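Local coordinates for SPT6 (Antonospora locustae, PDB 2XP1), which provides the tandem SH2 domains of a transcription elongation factor, through which Spt6 interacts with RNA polymerase II, at residues A[33-38]-A[50-55]; A[102-107]-A[127-132]. One frame throughout, in Å; residues are numbered along the deposited sequence.

Interaction 1: A[33-38]-A[50-55]; sequences TDDFLI and VIKFAS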
loop_
_atom_site.group_PDB
_atom_site.type_symbol
_atom_site.label_atom_id
_atom_site.label_comp_id
_atom_site.label_asym_id
_atom_site.label_seq_id
_atom_site.Cartn_x
_atom_site.Cartn_y
_atom_site.Cartn_z
ATOM N N THR A 33 16.492 -25.209 4.186
ATOM C CA THR A 33 16.955 -23.840 4.494
ATOM C C THR A 33 16.089 -22.800 3.752
ATOM O O THR A 33 16.051 -21.632 4.152
ATOM C CB THR A 33 18.481 -23.600 4.152
ATOM O OG1 THR A 33 18.786 -24.072 2.827
ATOM C CG2 THR A 33 19.392 -24.275 5.158
ATOM N N ASP A 34 15.424 -23.239 2.673
ATOM C CA ASP A 34 14.541 -22.390 1.847
ATOM C C ASP A 34 13.488 -21.669 2.684
ATOM O O ASP A 34 12.923 -22.246 3.623
ATOM C CB ASP A 34 13.778 -23.217 0.792
ATOM C CG ASP A 34 14.682 -23.851 -0.256
ATOM O OD1 ASP A 34 15.918 -23.711 -0.140
ATOM O OD2 ASP A 34 14.145 -24.525 -1.177
ATOM N N ASP A 35 13.217 -20.415 2.316
ATOM C CA ASP A 35 12.288 -19.567 3.042
ATOM C C ASP A 35 10.907 -19.539 2.416
ATOM O O ASP A 35 9.954 -19.147 3.099
ATOM C CB ASP A 35 12.805 -18.139 3.046
ATOM C CG ASP A 35 13.933 -17.934 4.027
ATOM O OD1 ASP A 35 14.157 -18.820 4.899
ATOM O OD2 ASP A 35 14.587 -16.872 3.909
ATOM N N PHE A 36 10.807 -19.909 1.122
ATOM C CA PHE A 36 9.540 -19.878 0.367
ATOM C C PHE A 36 9.604 -20.768 -0.871
ATOM O O PHE A 36 10.664 -21.182 -1.305
ATOM C CB PHE A 36 9.230 -18.451 -0.084
ATOM C CG PHE A 36 10.143 -17.969 -1.154
ATOM C CD1 PHE A 36 9.802 -18.130 -2.484
ATOM C CD2 PHE A 36 11.351 -17.370 -0.828
ATOM C CE1 PHE A 36 10.648 -17.695 -3.501
ATOM C CE2 PHE A 36 12.213 -16.934 -1.823
ATOM C CZ PHE A 36 11.862 -17.100 -3.173
ATOM N N LEU A 37 8.459 -21.067 -1.444
ATOM C CA LEU A 37 8.436 -21.807 -2.716
ATOM C C LEU A 37 7.113 -21.427 -3.268
ATOM O O LEU A 37 6.369 -20.717 -2.608
ATOM C CB LEU A 37 8.502 -23.331 -2.494
ATOM C CG LEU A 37 7.536 -23.955 -1.475
ATOM C CD1 LEU A 37 6.183 -24.104 -2.070
ATOM C CD2 LEU A 37 8.064 -25.345 -0.943
ATOM N N ILE A 38 6.824 -21.875 -4.470
ATOM C CA ILE A 38 5.521 -21.688 -5.065
ATOM C C ILE A 38 5.012 -23.079 -5.295
ATOM O O ILE A 38 5.750 -23.925 -5.801
ATOM C CB ILE A 38 5.700 -20.971 -6.378
ATOM C CG1 ILE A 38 6.147 -19.538 -6.089
ATOM C CG2 ILE A 38 4.491 -21.083 -7.283
ATOM C CD1 ILE A 38 6.653 -18.887 -7.287
ATOM N N VAL A 50 4.199 -19.829 -0.905
ATOM C CA VAL A 50 4.224 -20.262 0.479
ATOM C C VAL A 50 5.524 -19.668 1.023
ATOM O O VAL A 50 6.602 -19.934 0.495
ATOM C CB VAL A 50 4.221 -21.818 0.617
ATOM C CG1 VAL A 50 4.046 -22.265 2.097
ATOM C CG2 VAL A 50 3.118 -22.469 -0.255
ATOM N N ILE A 51 5.385 -18.827 2.055
ATOM C CA ILE A 51 6.495 -18.245 2.805
ATOM C C ILE A 51 6.496 -18.802 4.239
ATOM O O ILE A 51 5.473 -18.743 4.933
ATOM C CB ILE A 51 6.371 -16.722 2.888
ATOM C CG1 ILE A 51 6.175 -16.095 1.484
ATOM C CG2 ILE A 51 7.582 -16.141 3.513
ATOM C CD1 ILE A 51 5.850 -14.584 1.508
ATOM N N LYS A 52 7.622 -19.354 4.675
ATOM C CA LYS A 52 7.780 -19.864 6.035
ATOM C C LYS A 52 8.076 -18.679 6.963
ATOM O O LYS A 52 9.115 -18.034 6.843
ATOM C CB LYS A 52 8.946 -20.870 6.057
ATOM C CG LYS A 52 9.574 -21.127 7.422
ATOM C CD LYS A 52 10.598 -22.287 7.412
ATOM C CE LYS A 52 11.934 -21.898 6.763
ATOM N NZ LYS A 52 12.804 -23.127 6.484
ATOM N N PHE A 53 7.156 -18.352 7.859
ATOM C CA PHE A 53 7.407 -17.235 8.793
ATOM C C PHE A 53 8.232 -17.720 9.965
ATOM O O PHE A 53 9.111 -16.995 10.438
ATOM C CB PHE A 53 6.104 -16.588 9.247
ATOM C CG PHE A 53 5.671 -15.457 8.366
ATOM C CD1 PHE A 53 5.821 -15.539 6.985
ATOM C CD2 PHE A 53 5.070 -14.340 8.895
ATOM C CE1 PHE A 53 5.416 -14.502 6.163
ATOM C CE2 PHE A 53 4.685 -13.281 8.072
ATOM C CZ PHE A 53 4.852 -13.370 6.727
ATOM N N ALA A 54 7.966 -18.962 10.376
ATOM C CA ALA A 54 8.614 -19.640 11.479
ATOM C C ALA A 54 8.265 -21.108 11.288
ATOM O O ALA A 54 7.356 -21.439 10.511
ATOM C CB ALA A 54 8.072 -19.149 12.821
ATOM N N SER A 55 9.001 -21.961 11.990
ATOM C CA SER A 55 8.838 -23.424 12.006
ATOM C C SER A 55 7.423 -23.989 11.819
ATOM O O SER A 55 7.245 -25.045 11.200
ATOM C CB SER A 55 9.371 -23.959 13.330
ATOM O OG SER A 55 10.768 -23.768 13.445
#
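Phe36 and Leu37 pair with Ile51 and Val50 in the first hairpin of the N-terminal SH2 domain, where strands 36-40 and 46-52 run antiparallel. Leu37 and Val50 form the hydrogen-bonded pair: Val50 N reaches Leu37 O at 2.9 Å with a nearly straight N-H (176°), and Leu37 N returns a bond to Val50 O. Their side chains lie side by side, Leu37 CD1 resting 3.9 Å from Val50 CG2, on the face covered by helix 22-31. Phe36 and Ile51 form the next, non-hydrogen-bonded pair and point to the other face. There Phe36 CB sits 4.2 Å from Ile51 CG1, while the ring runs off toward Val88 and Leu92 of helix 80-100.

Lys52 closes the open end of the hairpin. Its backbone N bonds Asp35 O at 2.8 Å. Its side chain bends at chi3 (75°), which turns CE toward Asp34 O, and Lys52 NZ bonds that carbonyl at 3.0 Å. Leu29 O takes the same ammonium group, so one lysine ties the end of helix 22-31 to the turn entering the strand. A central sheet flanked by two helices is the SH2 fold, and the Phe-Leu-Ile run opening strand 36-40 is consistent with its FLVR motif.

Interaction 2: A[102-107]-A[127-132]; sequences AKYFNS and FYFSRK. With SO4 (sulfate ion), chain C.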
loop_
_atom_site.group_PDB
_atom_site.type_symbol
_atom_site.label_atom_id
_atom_site.label_comp_id
_atom_site.label_asym_id
_atom_site.label_seq_id
_atom_site.Cartn_x
_atom_site.Cartn_y
_atom_site.Cartn_z
ATOM N N ALA A 102 15.363 -7.216 19.699
ATOM C CA ALA A 102 15.441 -7.478 21.125
ATOM C C ALA A 102 14.121 -8.052 21.671
ATOM O O ALA A 102 14.154 -9.030 22.420
ATOM C CB ALA A 102 15.845 -6.200 21.895
ATOM N N LYS A 103 12.981 -7.475 21.259
ATOM C CA LYS A 103 11.658 -7.788 21.820
ATOM C C LYS A 103 10.877 -8.928 21.130
ATOM O O LYS A 103 9.755 -9.245 21.538
ATOM C CB LYS A 103 10.783 -6.517 21.876
ATOM C CG LYS A 103 11.304 -5.407 22.765
ATOM C CD LYS A 103 10.903 -5.615 24.222
ATOM C CE LYS A 103 11.978 -6.318 25.026
ATOM N NZ LYS A 103 13.049 -5.375 25.493
ATOM N N TYR A 104 11.461 -9.533 20.090
ATOM C CA TYR A 104 10.865 -10.704 19.438
ATOM C C TYR A 104 11.112 -12.011 20.194
ATOM O O TYR A 104 12.249 -12.289 20.580
ATOM C CB TYR A 104 11.431 -10.857 18.042
ATOM C CG TYR A 104 10.885 -12.060 17.301
ATOM C CD1 TYR A 104 9.697 -11.965 16.567
ATOM C CD2 TYR A 104 11.552 -13.294 17.338
ATOM C CE1 TYR A 104 9.186 -13.066 15.873
ATOM C CE2 TYR A 104 11.047 -14.411 16.642
ATOM C CZ TYR A 104 9.868 -14.289 15.910
ATOM O OH TYR A 104 9.355 -15.381 15.218
ATOM N N PHE A 105 10.056 -12.813 20.370
ATOM C CA PHE A 105 10.183 -14.210 20.822
ATOM C C PHE A 105 9.610 -15.191 19.804
ATOM O O PHE A 105 8.707 -14.846 19.049
ATOM C CB PHE A 105 9.495 -14.435 22.169
ATOM C CG PHE A 105 10.115 -13.681 23.286
ATOM C CD1 PHE A 105 9.786 -12.347 23.505
ATOM C CD2 PHE A 105 11.060 -14.295 24.115
ATOM C CE1 PHE A 105 10.383 -11.631 24.530
ATOM C CE2 PHE A 105 11.661 -13.595 25.149
ATOM C CZ PHE A 105 11.321 -12.257 25.365
ATOM N N ASN A 106 10.129 -16.423 19.827
ATOM C CA ASN A 106 9.687 -17.542 18.966
ATOM C C ASN A 106 8.400 -18.235 19.358
ATOM O O ASN A 106 7.727 -18.806 18.501
ATOM C CB ASN A 106 10.766 -18.612 18.856
ATOM C CG ASN A 106 11.792 -18.285 17.798
ATOM O OD1 ASN A 106 12.938 -17.920 18.125
ATOM N ND2 ASN A 106 11.388 -18.386 16.514
ATOM N N SER A 107 8.041 -18.217 20.633
ATOM C CA SER A 107 6.700 -18.682 20.960
ATOM C C SER A 107 5.980 -17.780 21.959
ATOM O O SER A 107 6.615 -17.172 22.835
ATOM C CB SER A 107 6.680 -20.165 21.379
ATOM O OG SER A 107 6.456 -20.337 22.771
ATOM N N PHE A 127 6.909 -9.475 21.297
ATOM C CA PHE A 127 6.391 -9.732 19.943
ATOM C C PHE A 127 6.601 -11.191 19.596
ATOM O O PHE A 127 7.633 -11.736 19.900
ATOM C CB PHE A 127 7.106 -8.908 18.870
ATOM C CG PHE A 127 6.897 -7.451 18.973
ATOM C CD1 PHE A 127 7.706 -6.677 19.817
ATOM C CD2 PHE A 127 5.937 -6.828 18.187
ATOM C CE1 PHE A 127 7.542 -5.307 19.923
ATOM C CE2 PHE A 127 5.739 -5.453 18.260
ATOM C CZ PHE A 127 6.566 -4.664 19.148
ATOM N N TYR A 128 5.608 -11.791 18.939
ATOM C CA TYR A 128 5.691 -13.140 18.411
ATOM C C TYR A 128 4.741 -13.291 17.230
ATOM O O TYR A 128 3.758 -12.569 17.135
ATOM C CB TYR A 128 5.391 -14.164 19.493
ATOM C CG TYR A 128 4.121 -13.946 20.310
ATOM C CD1 TYR A 128 2.911 -14.554 19.936
ATOM C CD2 TYR A 128 4.141 -13.176 21.479
ATOM C CE1 TYR A 128 1.759 -14.384 20.685
ATOM C CE2 TYR A 128 2.986 -12.999 22.239
ATOM C CZ TYR A 128 1.807 -13.607 21.827
ATOM O OH TYR A 128 0.665 -13.441 22.560
ATOM N N PHE A 129 5.050 -14.194 16.308
ATOM C CA PHE A 129 4.180 -14.391 15.149
ATOM C C PHE A 129 2.947 -15.085 15.603
ATOM O O PHE A 129 3.021 -15.937 16.473
ATOM C CB PHE A 129 4.858 -15.235 14.077
ATOM C CG PHE A 129 5.866 -14.468 13.307
ATOM C CD1 PHE A 129 7.191 -14.796 13.376
ATOM C CD2 PHE A 129 5.494 -13.377 12.558
ATOM C CE1 PHE A 129 8.127 -14.079 12.674
ATOM C CE2 PHE A 129 6.435 -12.644 11.893
ATOM C CZ PHE A 129 7.769 -13.008 11.962
ATOM N N SER A 130 1.833 -14.698 14.991
ATOM C CA SER A 130 0.520 -15.303 15.238
ATOM C C SER A 130 0.438 -16.645 14.544
ATOM O O SER A 130 0.802 -16.757 13.364
ATOM C CB SER A 130 -0.613 -14.413 14.656
ATOM O OG SER A 130 -1.899 -15.030 14.858
ATOM N N ARG A 131 -0.084 -17.636 15.272
ATOM C CA ARG A 131 -0.421 -18.956 14.717
ATOM C C ARG A 131 -1.906 -19.015 14.287
ATOM O O ARG A 131 -2.265 -19.758 13.357
ATOM C CB ARG A 131 -0.098 -20.064 15.731
ATOM C CG ARG A 131 1.376 -20.482 15.774
ATOM C CD ARG A 131 2.327 -19.401 16.363
ATOM N NE ARG A 131 3.708 -19.890 16.378
ATOM C CZ ARG A 131 4.818 -19.166 16.547
ATOM N NH1 ARG A 131 4.808 -17.843 16.763
ATOM N NH2 ARG A 131 5.976 -19.809 16.499
ATOM N N LYS A 132 -2.757 -18.235 14.955
ATOM C CA LYS A 132 -4.169 -18.138 14.597
ATOM C C LYS A 132 -4.321 -17.427 13.266
ATOM O O LYS A 132 -5.213 -17.769 12.479
ATOM C CB LYS A 132 -4.974 -17.425 15.692
ATOM C CG LYS A 132 -4.774 -17.993 17.082
ATOM C CD LYS A 132 -5.943 -17.638 18.027
ATOM C CE LYS A 132 -5.700 -18.139 19.468
ATOM N NZ LYS A 132 -6.937 -18.297 20.305
HETATM S S SO4 C . -2.242 -15.731 18.219
HETATM O O1 SO4 C . -3.096 -16.056 19.366
HETATM O O2 SO4 C . -1.742 -16.982 17.631
HETATM O O3 SO4 C . -1.102 -14.925 18.639
HETATM O O4 SO4 C . -3.014 -14.969 17.249
HETATM O O HOH W 1 7.350 -15.927 16.817
#
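Tyr104 and Phe127 bridge the linker after helix 80-100 to the edge strand 124-129 of the second SH2 domain. The two segments run roughly the same way, 23° apart. Phe127 N bonds Lys103 O at 2.9 Å, and Phe127 O receives Phe105 N at 2.7 Å. Lys103 CB abuts the edge of the Phe127 ring, 3.7 Å from CD1.

The side chain of Tyr104 does most of the work. CG is anti to the backbone N (chi1 179°), and from there the ring reaches Phe129, the two side chains crossing at about a right angle. The ring planes are inclined by 65° and the centroids lie 5.4 Å apart; Tyr104 CE1 meets Phe129 CE1, and Tyr104 OH sits at the edge of the Phe129 ring beside CD1 and CE1, an approach so short that its exact geometry is doubtful. Ile98 of helix 80-100 packs against both rings.

Tyr104 OH also hydrogen-bonds a water at 2.6 Å. That water donates to Phe105 O and accepts from Phe129 N and Arg131 NH1, satisfying backbone groups of both segments. Arg131, in the loop after the strand, bends at chi2 and turns back toward it; Arg131 NH1 bonds Phe129 O at 2.6 Å. Both this carbonyl oxygen and the water lie in the guanidinium plane. NH2 makes a salt bridge to Asp56 and a weak bond to Asn106 O.

Beyond the strand, a sulfate, probably from the crystallisation liquor, is held by Ser130 OG at 2.6 Å from O4 and by the backbone N of Arg131 and Lys132. Thr138 and Tyr150 complete its site. An anion gripped by the loop after this strand is consistent with the phosphate-binding loop of an SH2 domain.

The two contacts belong to successive SH2 domains, and helix 80-100 lies against both: Phe36 and Phe53 pack on it from interaction 1, Tyr104 and Phe129 from interaction 2. They touch directly where Phe53 CD2 meets Phe129 CE2 at 3.7 Å, the rings edge-to-face, although their centres are about 17 Å apart. Both are partly buried. Interaction 1 pairs two inner strands of a sheet and relies on backbone bonds, aliphatic packing and one lysine. Interaction 2 sets a linker against an edge strand and works through aromatic rings, a shared water and an arginine. The salt bridge from Arg131 to Asp56 adds a polar tie between the domains.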